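Local coordinates for protein putative mandelate racemase (Salmonella typhimurium, PDB 2O56) that probably acts as a magnesium-dependent hydro-lyase (dehydratase) of the enolase superfamily, although its true substrate is not known, at residues 8-13 and 393-398; 12-17 and 25-30. One frame throughout, in Å; residues are numbered along the deposited sequence.

Overall arrangement
Both contacts are built on strand 6-13 of the N-terminal antiparallel sheet, and they use its two flanks: interaction 1 adds the C-terminal strand 395-398 as an edge, and interaction 2 joins the strand to 28-34 on the inner side. Of the shared residues, Asp13 bonds to both sides, while Ile12 is hydrogen-bonded to Val29 and only packs against 393-398. Interaction 1 lies farther from the chain centre and is partly surface, with a threonine-aspartate bond and a bridging water beside its ladder. Interaction 2 is more buried; there the ladder frays into the strand ends, and a salt bridge and valine-proline packing take over.

Interaction 1: 8-13 and 393-398; sequences SVDIID and SPTITV
Thr397 and Asp10 make the one side-chain hydrogen bond across this pair of strands: the OG1 hydroxyl donates to Asp10 OD1 over 2.6 Å. The two side chains lie side by side and point the same way, and Thr397 OG1 is set beside its own backbone N, anti to the carbonyl carbon (chi1 -64°). The second carboxylate oxygen, OD2, is taken by Asn33 of the next strand, so the group is held from both flanks. Around it runs the backbone ladder. Ile11 N reaches Ile396 O at 2.7 Å and almost straight, Val398 N meets Val9 O equally closely, and past the last bridge Asp13 N donates to Pro394 O at 2.9 Å. One water gives hydrogen bonds to Ile11 O and Pro394 O, tying together carbonyls of the two opposing segments.

The arrangement is an antiparallel pairing in which the C-terminal strand becomes an edge of the N-terminal sheet, the capping domain of enolase-superfamily proteins; residues at least 380 positions apart thereby become neighbours. On the face carrying Val9, Ile11, Ile396 and Val398, Ile11 CD1 meets Val398 CG2 at 3.7 Å, the side chains crossing obliquely, and helix 52-66 covers Ile396 and Val398. On the other face Thr395 CG2 touches Asp10 CB at 3.8 Å, while its OG1 turns back to Ser393 O. Ile12 CG2, anti to its backbone N, presses on Ser393 CB at 3.4 Å, tighter than usual for two carbons, where Ser393 OG is bound to Thr389 O.

Interaction 2: 12-17 and 25-30; sequences IDVAND and WRPVVV
Asp13 and Arg26 form a salt bridge where strand 6-13 ends and strand 28-34 is about to begin, in the antiparallel sheet of the N-terminal capping domain, a fold feature of the enolase superfamily. Arg26 NH2 donates to Asp13 OD2 at 2.8 Å; the acceptor lies close to the guanidinium plane, but the donor stands above the carboxylate plane, and the two flat groups are turned 51° apart. The second bond, from NE to Asp13 OD1, is weak. Arg26 NH1 has a further partner in Ser53 OG at the start of helix 52-66.

Backbone hydrogen bonds pair Ile12 and Val29 in both directions, with Ile12 N to Val29 O at 2.8 Å. Beyond the regular bridges Val14 N still reaches Pro27 O, at 3.1 Å, which carries the pairing one residue beyond the end of strand 6-13 and one before the start of strand 28-34.

Aromatic contacts lie farther out, where Trp25 stands edge-to-face with Phe18 and Tyr352, its side chain about 12 Å from the bound magnesium ion. The amide plane of Asn16 is nearly perpendicular to the indole, with CG at the ring edge.

Apolar packing gathers around Val14. Its CB lies 3.9 Å from Pro27 CG, the two side chains crossing at about a right angle, while Val14 CG2, beside its own backbone N, meets Val29 CG2 at 3.7 Å.

Interaction 1: 8-13 and 393-398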
ATOM      1  N   SER A   8      -4.269 -36.373 -37.211  1.00 31.59           N
ATOM      2  CA  SER A   8      -5.489 -35.623 -37.465  1.00 28.01           C
ATOM      3  C   SER A   8      -6.215 -35.323 -36.148  1.00 30.10           C
ATOM      4  O   SER A   8      -5.949 -35.957 -35.123  1.00 27.82           O
ATOM      5  CB  SER A   8      -6.424 -36.429 -38.379  1.00 33.12           C
ATOM      6  OG  SER A   8      -6.989 -37.519 -37.662  1.00 42.57           O
ATOM      7  N   VAL A   9      -7.123 -34.349 -36.187  1.00 29.24           N
ATOM      8  CA  VAL A   9      -7.939 -34.009 -35.036  1.00 29.27           C
ATOM      9  C   VAL A   9      -9.379 -33.898 -35.515  1.00 25.22           C
ATOM     10  O   VAL A   9      -9.647 -33.207 -36.484  1.00 31.71           O
ATOM     11  CB  VAL A   9      -7.518 -32.648 -34.376  1.00 26.06           C
ATOM     12  CG1 VAL A   9      -8.410 -32.356 -33.151  1.00 25.23           C
ATOM     13  CG2 VAL A   9      -6.067 -32.659 -33.962  1.00 27.54           C
ATOM     14  N   ASP A  10     -10.287 -34.588 -34.839  1.00 26.67           N
ATOM     15  CA  ASP A  10     -11.700 -34.472 -35.120  1.00 29.51           C
ATOM     16  C   ASP A  10     -12.309 -33.582 -34.071  1.00 33.98           C
ATOM     17  O   ASP A  10     -12.068 -33.766 -32.880  1.00 27.28           O
ATOM     18  CB  ASP A  10     -12.370 -35.844 -35.086  1.00 33.20           C
ATOM     19  CG  ASP A  10     -11.679 -36.849 -35.989  1.00 44.80           C
ATOM     20  OD1 ASP A  10     -11.707 -36.653 -37.219  1.00 41.59           O
ATOM     21  OD2 ASP A  10     -11.084 -37.822 -35.470  1.00 44.09           O
ATOM     22  N   ILE A  11     -13.082 -32.600 -34.517  1.00 30.17           N
ATOM     23  CA  ILE A  11     -13.806 -31.731 -33.605  1.00 32.43           C
ATOM     24  C   ILE A  11     -15.290 -32.070 -33.714  1.00 32.69           C
ATOM     25  O   ILE A  11     -15.917 -31.842 -34.752  1.00 30.83           O
ATOM     26  CB  ILE A  11     -13.496 -30.237 -33.885  1.00 31.96           C
ATOM     27  CG1 ILE A  11     -11.984 -29.994 -33.782  1.00 30.28           C
ATOM     28  CG2 ILE A  11     -14.203 -29.358 -32.864  1.00 34.92           C
ATOM     29  CD1 ILE A  11     -11.210 -30.108 -35.077  1.00 29.75           C
ATOM     30  N   ILE A  12     -15.828 -32.641 -32.637  1.00 30.92           N
ATOM     31  CA  ILE A  12     -17.110 -33.340 -32.663  1.00 30.37           C
ATOM     32  C   ILE A  12     -18.227 -32.560 -31.953  1.00 40.70           C
ATOM     33  O   ILE A  12     -18.142 -32.259 -30.762  1.00 33.63           O
ATOM     34  CB  ILE A  12     -16.968 -34.775 -32.056  1.00 34.82           C
ATOM     35  CG1 ILE A  12     -15.923 -35.573 -32.841  1.00 29.10           C
ATOM     36  CG2 ILE A  12     -18.313 -35.518 -32.040  1.00 27.60           C
ATOM     37  CD1 ILE A  12     -15.306 -36.732 -32.107  1.00 25.54           C
ATOM     38  N   ASP A  13     -19.281 -32.242 -32.697  1.00 33.72           N
ATOM     39  CA  ASP A  13     -20.456 -31.595 -32.144  1.00 32.29           C
ATOM     40  C   ASP A  13     -21.431 -32.687 -31.691  1.00 38.48           C
ATOM     41  O   ASP A  13     -22.231 -33.183 -32.480  1.00 41.40           O
ATOM     42  CB  ASP A  13     -21.084 -30.706 -33.229  1.00 35.53           C
ATOM     43  CG  ASP A  13     -22.126 -29.743 -32.688  1.00 42.36           C
ATOM     44  OD1 ASP A  13     -22.289 -29.624 -31.456  1.00 51.01           O
ATOM     45  OD2 ASP A  13     -22.787 -29.087 -33.519  1.00 43.36           O
ATOM     46  N   SER A 393     -22.654 -37.631 -35.076  1.00 40.53           N
ATOM     47  CA  SER A 393     -22.311 -36.283 -34.630  1.00 32.62           C
ATOM     48  C   SER A 393     -21.617 -35.526 -35.744  1.00 30.19           C
ATOM     49  O   SER A 393     -20.600 -35.983 -36.241  1.00 37.41           O
ATOM     50  CB  SER A 393     -21.353 -36.350 -33.440  1.00 29.87           C
ATOM     51  OG  SER A 393     -21.960 -36.891 -32.292  1.00 32.27           O
ATOM     52  N   PRO A 394     -22.133 -34.340 -36.110  1.00 31.74           N
ATOM     53  CA  PRO A 394     -21.431 -33.485 -37.078  1.00 33.43           C
ATOM     54  C   PRO A 394     -19.965 -33.182 -36.678  1.00 37.46           C
ATOM     55  O   PRO A 394     -19.702 -32.736 -35.553  1.00 33.83           O
ATOM     56  CB  PRO A 394     -22.273 -32.201 -37.095  1.00 32.91           C
ATOM     57  CG  PRO A 394     -23.586 -32.575 -36.549  1.00 34.87           C
ATOM     58  CD  PRO A 394     -23.393 -33.739 -35.638  1.00 32.23           C
ATOM     59  N   THR A 395     -19.032 -33.439 -37.600  1.00 36.61           N
ATOM     60  CA  THR A 395     -17.606 -33.534 -37.281  1.00 37.48           C
ATOM     61  C   THR A 395     -16.740 -32.790 -38.317  1.00 42.75           C
ATOM     62  O   THR A 395     -16.926 -32.947 -39.523  1.00 40.73           O
ATOM     63  CB  THR A 395     -17.149 -35.011 -37.163  1.00 29.89           C
ATOM     64  OG1 THR A 395     -17.916 -35.670 -36.149  1.00 35.63           O
ATOM     65  CG2 THR A 395     -15.684 -35.098 -36.775  1.00 29.18           C
ATOM     66  N   ILE A 396     -15.813 -31.966 -37.833  1.00 31.55           N
ATOM     67  CA  ILE A 396     -14.797 -31.358 -38.671  1.00 33.31           C
ATOM     68  C   ILE A 396     -13.497 -32.097 -38.390  1.00 38.54           C
ATOM     69  O   ILE A 396     -13.139 -32.307 -37.235  1.00 41.90           O
ATOM     70  CB  ILE A 396     -14.621 -29.848 -38.345  1.00 37.78           C
ATOM     71  CG1 ILE A 396     -15.947 -29.106 -38.498  1.00 41.72           C
ATOM     72  CG2 ILE A 396     -13.522 -29.206 -39.224  1.00 34.96           C
ATOM     73  CD1 ILE A 396     -15.940 -27.681 -37.910  1.00 43.13           C
ATOM     74  N   THR A 397     -12.792 -32.494 -39.441  1.00 33.48           N
ATOM     75  CA  THR A 397     -11.525 -33.172 -39.273  1.00 31.04           C
ATOM     76  C   THR A 397     -10.422 -32.273 -39.786  1.00 39.75           C
ATOM     77  O   THR A 397     -10.463 -31.813 -40.932  1.00 43.86           O
ATOM     78  CB  THR A 397     -11.533 -34.544 -40.014  1.00 42.74           C
ATOM     79  OG1 THR A 397     -12.508 -35.399 -39.405  1.00 41.57           O
ATOM     80  CG2 THR A 397     -10.166 -35.241 -39.956  1.00 33.03           C
ATOM     81  N   VAL A 398      -9.436 -32.003 -38.938  1.00 37.52           N
ATOM     82  CA  VAL A 398      -8.289 -31.207 -39.362  1.00 35.36           C
ATOM     83  C   VAL A 398      -7.166 -32.168 -39.645  1.00 34.49           C
ATOM     84  O   VAL A 398      -6.890 -33.045 -38.840  1.00 36.60           O
ATOM     85  CB  VAL A 398      -7.833 -30.171 -38.275  1.00 34.00           C
ATOM     86  CG1 VAL A 398      -6.583 -29.357 -38.781  1.00 27.17           C
ATOM     87  CG2 VAL A 398      -8.983 -29.223 -37.936  1.00 29.34           C
TER
HETATM   88  O   HOH W   1     -18.004 -30.288 -35.372  1.00 36.57           O

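Interaction 2: 12-17 and 25-30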
ATOM      1  N   ILE A  12     -15.828 -32.641 -32.637  1.00 30.92           N
ATOM      2  CA  ILE A  12     -17.110 -33.340 -32.663  1.00 30.37           C
ATOM      3  C   ILE A  12     -18.227 -32.560 -31.953  1.00 40.70           C
ATOM      4  O   ILE A  12     -18.142 -32.259 -30.762  1.00 33.63           O
ATOM      5  CB  ILE A  12     -16.968 -34.775 -32.056  1.00 34.82           C
ATOM      6  CG1 ILE A  12     -15.923 -35.573 -32.841  1.00 29.10           C
ATOM      7  CG2 ILE A  12     -18.313 -35.518 -32.040  1.00 27.60           C
ATOM      8  CD1 ILE A  12     -15.306 -36.732 -32.107  1.00 25.54           C
ATOM      9  N   ASP A  13     -19.281 -32.242 -32.697  1.00 33.72           N
ATOM     10  CA  ASP A  13     -20.456 -31.595 -32.144  1.00 32.29           C
ATOM     11  C   ASP A  13     -21.431 -32.687 -31.691  1.00 38.48           C
ATOM     12  O   ASP A  13     -22.231 -33.183 -32.480  1.00 41.40           O
ATOM     13  CB  ASP A  13     -21.084 -30.706 -33.229  1.00 35.53           C
ATOM     14  CG  ASP A  13     -22.126 -29.743 -32.688  1.00 42.36           C
ATOM     15  OD1 ASP A  13     -22.289 -29.624 -31.456  1.00 51.01           O
ATOM     16  OD2 ASP A  13     -22.787 -29.087 -33.519  1.00 43.36           O
ATOM     17  N   VAL A  14     -21.341 -33.054 -30.417  1.00 37.59           N
ATOM     18  CA  VAL A  14     -21.879 -34.317 -29.893  1.00 37.46           C
ATOM     19  C   VAL A  14     -23.401 -34.325 -29.966  1.00 42.53           C
ATOM     20  O   VAL A  14     -24.061 -33.505 -29.316  1.00 34.69           O
ATOM     21  CB  VAL A  14     -21.401 -34.562 -28.428  1.00 36.68           C
ATOM     22  CG1 VAL A  14     -22.112 -35.782 -27.779  1.00 36.61           C
ATOM     23  CG2 VAL A  14     -19.870 -34.702 -28.374  1.00 26.37           C
ATOM     24  N   ALA A  15     -23.941 -35.239 -30.775  1.00 42.96           N
ATOM     25  CA  ALA A  15     -25.401 -35.438 -30.897  1.00 44.25           C
ATOM     26  C   ALA A  15     -25.972 -36.092 -29.655  1.00 45.10           C
ATOM     27  O   ALA A  15     -25.408 -37.056 -29.141  1.00 51.36           O
ATOM     28  CB  ALA A  15     -25.742 -36.295 -32.137  1.00 44.68           C
ATOM     29  N   ASN A  16     -27.104 -35.580 -29.188  1.00 49.00           N
ATOM     30  CA  ASN A  16     -27.616 -35.931 -27.864  1.00 48.30           C
ATOM     31  C   ASN A  16     -29.116 -35.720 -27.743  1.00 54.77           C
ATOM     32  O   ASN A  16     -29.707 -34.884 -28.444  1.00 49.49           O
ATOM     33  CB  ASN A  16     -26.895 -35.136 -26.761  1.00 49.08           C
ATOM     34  CG  ASN A  16     -27.088 -33.626 -26.897  1.00 41.41           C
ATOM     35  OD1 ASN A  16     -26.251 -32.938 -27.478  1.00 41.63           O
ATOM     36  ND2 ASN A  16     -28.193 -33.105 -26.357  1.00 45.75           N
ATOM     37  N   ASP A  17     -29.720 -36.451 -26.815  1.00 54.84           N
ATOM     38  CA  ASP A  17     -31.165 -36.446 -26.684  1.00 68.67           C
ATOM     39  C   ASP A  17     -31.763 -35.382 -25.767  1.00 67.43           C
ATOM     40  O   ASP A  17     -32.984 -35.339 -25.588  1.00 75.50           O
ATOM     41  CB  ASP A  17     -31.688 -37.851 -26.379  1.00 63.56           C
ATOM     42  CG  ASP A  17     -31.881 -38.667 -27.641  1.00 77.78           C
ATOM     43  OD1 ASP A  17     -33.054 -38.902 -28.009  1.00 84.86           O
ATOM     44  OD2 ASP A  17     -30.861 -39.039 -28.280  1.00 50.42           O
ATOM     45  N   TRP A  25     -28.108 -27.430 -25.375  1.00 43.15           N
ATOM     46  CA  TRP A  25     -27.048 -28.262 -24.848  1.00 35.71           C
ATOM     47  C   TRP A  25     -26.118 -28.667 -25.969  1.00 41.90           C
ATOM     48  O   TRP A  25     -26.529 -29.354 -26.906  1.00 40.38           O
ATOM     49  CB  TRP A  25     -27.630 -29.507 -24.185  1.00 35.51           C
ATOM     50  CG  TRP A  25     -26.608 -30.304 -23.409  1.00 42.53           C
ATOM     51  CD1 TRP A  25     -26.205 -31.585 -23.656  1.00 41.35           C
ATOM     52  CD2 TRP A  25     -25.874 -29.871 -22.252  1.00 40.39           C
ATOM     53  NE1 TRP A  25     -25.261 -31.978 -22.731  1.00 44.85           N
ATOM     54  CE2 TRP A  25     -25.040 -30.943 -21.860  1.00 42.83           C
ATOM     55  CE3 TRP A  25     -25.842 -28.679 -21.511  1.00 35.22           C
ATOM     56  CZ2 TRP A  25     -24.180 -30.858 -20.767  1.00 39.69           C
ATOM     57  CZ3 TRP A  25     -24.994 -28.601 -20.420  1.00 35.40           C
ATOM     58  CH2 TRP A  25     -24.175 -29.682 -20.056  1.00 34.85           C
ATOM     59  N   ARG A  26     -24.863 -28.241 -25.886  1.00 34.40           N
ATOM     60  CA  ARG A  26     -23.913 -28.521 -26.953  1.00 29.64           C
ATOM     61  C   ARG A  26     -22.557 -28.961 -26.450  1.00 33.97           C
ATOM     62  O   ARG A  26     -21.592 -28.212 -26.560  1.00 32.32           O
ATOM     63  CB  ARG A  26     -23.778 -27.314 -27.890  1.00 38.19           C
ATOM     64  CG  ARG A  26     -24.770 -27.320 -29.022  1.00 42.12           C
ATOM     65  CD  ARG A  26     -24.502 -26.198 -29.997  1.00 38.31           C
ATOM     66  NE  ARG A  26     -23.739 -26.647 -31.152  1.00 33.42           N
ATOM     67  CZ  ARG A  26     -23.206 -25.838 -32.067  1.00 39.37           C
ATOM     68  NH1 ARG A  26     -23.336 -24.525 -31.959  1.00 39.72           N
ATOM     69  NH2 ARG A  26     -22.535 -26.343 -33.097  1.00 36.13           N
ATOM     70  N   PRO A  27     -22.463 -30.195 -25.925  1.00 31.22           N
ATOM     71  CA  PRO A  27     -21.151 -30.733 -25.643  1.00 26.02           C
ATOM     72  C   PRO A  27     -20.319 -30.871 -26.905  1.00 30.47           C
ATOM     73  O   PRO A  27     -20.837 -31.206 -27.965  1.00 32.32           O
ATOM     74  CB  PRO A  27     -21.451 -32.112 -25.042  1.00 33.10           C
ATOM     75  CG  PRO A  27     -22.817 -32.438 -25.484  1.00 42.02           C
ATOM     76  CD  PRO A  27     -23.530 -31.145 -25.565  1.00 33.29           C
ATOM     77  N   VAL A  28     -19.032 -30.590 -26.783  1.00 30.73           N
ATOM     78  CA  VAL A  28     -18.127 -30.599 -27.929  1.00 24.36           C
ATOM     79  C   VAL A  28     -16.852 -31.331 -27.534  1.00 30.15           C
ATOM     80  O   VAL A  28     -16.263 -31.061 -26.492  1.00 26.42           O
ATOM     81  CB  VAL A  28     -17.809 -29.162 -28.387  1.00 27.39           C
ATOM     82  CG1 VAL A  28     -16.597 -29.123 -29.295  1.00 19.65           C
ATOM     83  CG2 VAL A  28     -19.018 -28.561 -29.088  1.00 27.27           C
ATOM     84  N   VAL A  29     -16.437 -32.270 -28.377  1.00 32.87           N
ATOM     85  CA  VAL A  29     -15.346 -33.163 -28.061  1.00 26.13           C
ATOM     86  C   VAL A  29     -14.204 -33.008 -29.065  1.00 25.42           C
ATOM     87  O   VAL A  29     -14.429 -32.838 -30.270  1.00 33.06           O
ATOM     88  CB  VAL A  29     -15.862 -34.631 -27.951  1.00 28.92           C
ATOM     89  CG1 VAL A  29     -14.736 -35.625 -28.071  1.00 27.99           C
ATOM     90  CG2 VAL A  29     -16.632 -34.816 -26.636  1.00 22.30           C
ATOM     91  N   VAL A  30     -12.977 -33.023 -28.562  1.00 29.85           N
ATOM     92  CA  VAL A  30     -11.795 -33.010 -29.425  1.00 29.18           C
ATOM     93  C   VAL A  30     -11.217 -34.410 -29.325  1.00 33.72           C
ATOM     94  O   VAL A  30     -11.007 -34.906 -28.223  1.00 32.76           O
ATOM     95  CB  VAL A  30     -10.742 -32.014 -28.918  1.00 32.98           C
ATOM     96  CG1 VAL A  30      -9.514 -32.046 -29.797  1.00 24.99           C
ATOM     97  CG2 VAL A  30     -11.307 -30.606 -28.875  1.00 34.12           C
TER